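Local coordinates for DnaJ-like protein MG200 (Mycoplasma genitalium, PDB 4DCZ), which is a DnaJ-like protein of the terminal organelle whose EAGR box, a motif involved in mycoplasma motility, has no established molecular role, at residues 27-33 with 49-55. Residue numbers count along the deposited sequence, not the author numbering.
Sequences NKDPDEL and LVGDTRY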
loop_
_atom_site.group_PDB
_atom_site.type_symbol
_atom_site.label_atom_id
_atom_site.label_comp_id
_atom_site.label_asym_id
_atom_site.label_seq_id
_atom_site.Cartn_x
_atom_site.Cartn_y
_atom_site.Cartn_z
ATOM N N ASN A 27 -7.141 14.536 -11.125
ATOM C CA ASN A 27 -6.705 13.120 -10.991
ATOM C C ASN A 27 -7.585 12.158 -11.821
ATOM O O ASN A 27 -8.620 12.582 -12.354
ATOM C CB ASN A 27 -6.780 12.677 -9.508
ATOM C CG ASN A 27 -5.567 13.084 -8.689
ATOM O OD1 ASN A 27 -5.644 13.967 -7.819
ATOM N ND2 ASN A 27 -4.447 12.421 -8.940
ATOM N N LYS A 28 -7.177 10.874 -11.906
ATOM C CA LYS A 28 -7.953 9.776 -12.585
ATOM C C LYS A 28 -9.001 9.160 -11.643
ATOM O O LYS A 28 -8.914 9.358 -10.426
ATOM C CB LYS A 28 -7.035 8.646 -13.109
ATOM C CG LYS A 28 -6.613 8.768 -14.569
ATOM C CD LYS A 28 -6.048 7.466 -15.076
ATOM C CE LYS A 28 -5.694 7.562 -16.530
ATOM N NZ LYS A 28 -5.741 6.212 -17.099
ATOM N N ASP A 29 -9.975 8.421 -12.199
ATOM C CA ASP A 29 -11.088 7.861 -11.391
ATOM C C ASP A 29 -10.666 6.470 -10.806
ATOM O O ASP A 29 -9.791 5.804 -11.383
ATOM C CB ASP A 29 -12.448 7.909 -12.183
ATOM C CG ASP A 29 -13.048 6.526 -12.503
ATOM O OD1 ASP A 29 -12.525 5.829 -13.401
ATOM O OD2 ASP A 29 -14.082 6.160 -11.888
ATOM N N PRO A 30 -11.245 6.062 -9.642
ATOM C CA PRO A 30 -10.845 4.858 -8.861
ATOM C C PRO A 30 -10.588 3.505 -9.593
ATOM O O PRO A 30 -9.461 3.006 -9.512
ATOM C CB PRO A 30 -11.982 4.713 -7.843
ATOM C CG PRO A 30 -13.095 5.671 -8.275
ATOM C CD PRO A 30 -12.367 6.769 -8.986
ATOM N N ASP A 31 -11.611 2.903 -10.241
ATOM C CA ASP A 31 -11.427 1.732 -11.159
ATOM C C ASP A 31 -10.027 1.763 -11.901
ATOM O O ASP A 31 -9.207 0.844 -11.738
ATOM C CB ASP A 31 -12.592 1.613 -12.206
ATOM C CG ASP A 31 -13.933 1.078 -11.604
ATOM O OD1 ASP A 31 -14.190 1.311 -10.394
ATOM O OD2 ASP A 31 -14.724 0.437 -12.347
ATOM N N GLU A 32 -9.744 2.824 -12.672
ATOM C CA GLU A 32 -8.525 2.876 -13.498
ATOM C C GLU A 32 -7.220 3.051 -12.729
ATOM O O GLU A 32 -6.203 2.505 -13.154
ATOM C CB GLU A 32 -8.597 3.980 -14.585
ATOM C CG GLU A 32 -9.057 3.497 -15.971
ATOM C CD GLU A 32 -10.579 3.417 -16.083
ATOM O OE1 GLU A 32 -11.246 4.428 -15.762
ATOM O OE2 GLU A 32 -11.110 2.355 -16.489
ATOM N N LEU A 33 -7.233 3.795 -11.623
ATOM C CA LEU A 33 -5.988 4.439 -11.131
ATOM C C LEU A 33 -4.891 3.501 -10.802
ATOM O O LEU A 33 -5.130 2.564 -10.059
ATOM C CB LEU A 33 -6.224 5.282 -9.873
ATOM C CG LEU A 33 -4.960 5.928 -9.261
ATOM C CD1 LEU A 33 -4.132 6.740 -10.292
ATOM C CD2 LEU A 33 -5.312 6.755 -8.053
ATOM N N LEU A 49 -2.922 12.431 -4.723
ATOM C CA LEU A 49 -4.240 12.093 -4.258
ATOM C C LEU A 49 -4.636 12.796 -2.955
ATOM O O LEU A 49 -5.826 12.816 -2.611
ATOM C CB LEU A 49 -4.359 10.589 -4.019
ATOM C CG LEU A 49 -3.890 9.648 -5.127
ATOM C CD1 LEU A 49 -3.814 8.222 -4.565
ATOM C CD2 LEU A 49 -4.803 9.703 -6.331
ATOM N N VAL A 50 -3.677 13.353 -2.219
ATOM C CA VAL A 50 -4.034 14.060 -0.985
ATOM C C VAL A 50 -5.029 15.188 -1.288
ATOM O O VAL A 50 -4.879 15.931 -2.250
ATOM C CB VAL A 50 -2.793 14.609 -0.261
ATOM C CG1 VAL A 50 -3.192 15.436 0.898
ATOM C CG2 VAL A 50 -1.944 13.467 0.203
ATOM N N GLY A 51 -6.071 15.285 -0.481
ATOM C CA GLY A 51 -7.046 16.360 -0.624
ATOM C C GLY A 51 -8.180 16.058 -1.587
ATOM O O GLY A 51 -9.078 16.890 -1.773
ATOM N N ASP A 52 -8.146 14.873 -2.195
ATOM C CA ASP A 52 -9.066 14.549 -3.264
ATOM C C ASP A 52 -9.980 13.557 -2.639
ATOM O O ASP A 52 -9.571 12.455 -2.342
ATOM C CB ASP A 52 -8.318 13.962 -4.456
ATOM C CG ASP A 52 -9.245 13.387 -5.545
ATOM O OD1 ASP A 52 -10.454 13.138 -5.282
ATOM O OD2 ASP A 52 -8.718 13.122 -6.667
ATOM N N THR A 53 -11.232 13.945 -2.455
ATOM C CA THR A 53 -12.092 13.227 -1.542
ATOM C C THR A 53 -12.576 11.895 -2.133
ATOM O O THR A 53 -13.230 11.109 -1.433
ATOM C CB THR A 53 -13.270 14.093 -1.134
ATOM O OG1 THR A 53 -13.929 14.485 -2.326
ATOM C CG2 THR A 53 -12.808 15.344 -0.335
ATOM N N ARG A 54 -12.249 11.615 -3.398
ATOM C CA ARG A 54 -12.440 10.243 -3.886
ATOM C C ARG A 54 -11.575 9.270 -3.095
ATOM O O ARG A 54 -11.972 8.141 -2.926
ATOM C CB ARG A 54 -12.056 10.058 -5.359
ATOM C CG ARG A 54 -13.163 10.298 -6.401
ATOM C CD ARG A 54 -13.089 11.733 -6.976
ATOM N NE ARG A 54 -11.717 12.116 -7.338
ATOM C CZ ARG A 54 -11.127 11.797 -8.487
ATOM N NH1 ARG A 54 -11.782 11.112 -9.425
ATOM N NH2 ARG A 54 -9.878 12.175 -8.712
ATOM N N TYR A 55 -10.407 9.700 -2.637
ATOM C CA TYR A 55 -9.370 8.794 -2.125
ATOM C C TYR A 55 -9.128 8.849 -0.624
ATOM O O TYR A 55 -8.462 7.979 -0.050
ATOM C CB TYR A 55 -8.063 9.095 -2.854
ATOM C CG TYR A 55 -8.228 8.897 -4.347
ATOM C CD1 TYR A 55 -8.406 7.642 -4.861
ATOM C CD2 TYR A 55 -8.267 9.954 -5.219
ATOM C CE1 TYR A 55 -8.601 7.425 -6.202
ATOM C CE2 TYR A 55 -8.458 9.745 -6.576
ATOM C CZ TYR A 55 -8.627 8.459 -7.052
ATOM O OH TYR A 55 -8.836 8.175 -8.386
#
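A loop-to-loop contact, tied by one tyrosine hydroxyl, joins the segment 27-33, before strand 40-42, to the loop 49-55 between helix 43-47 and strand 56-58. It illustrates how a buried aromatic can hold an irregular chain: Tyr55 OH donates a very short hydrogen bond, 2.4 Å, to Lys28 O, which meets the ring at its edge. Pro30 and Leu33 flank the phenol, and Leu33 CD2 lies 3.8 Å from Tyr55 CE1 and 3.5 Å from Leu49 CD2. Leu49 and Tyr55 belong to the EAGR box, rich in aromatic residues and glycine; Leu49 also touches Trp66, and Tyr55 packs edge-to-face with Trp76, so the contact continues onto the antiparallel sheet. Leu49 opens a type II turn ending at Asp52; at the phi of Gly51, 88°, a CB would jam against Val50 O. An Asx turn follows, Asp52 OD1 accepting from Arg54 N (3.0 Å) and Arg54 NE (2.6 Å). Asp52 OD2 completes the salt bridge with Arg54 NH2 (2.5 Å), and poorly ordered Asn27 lies at the guanidinium edge.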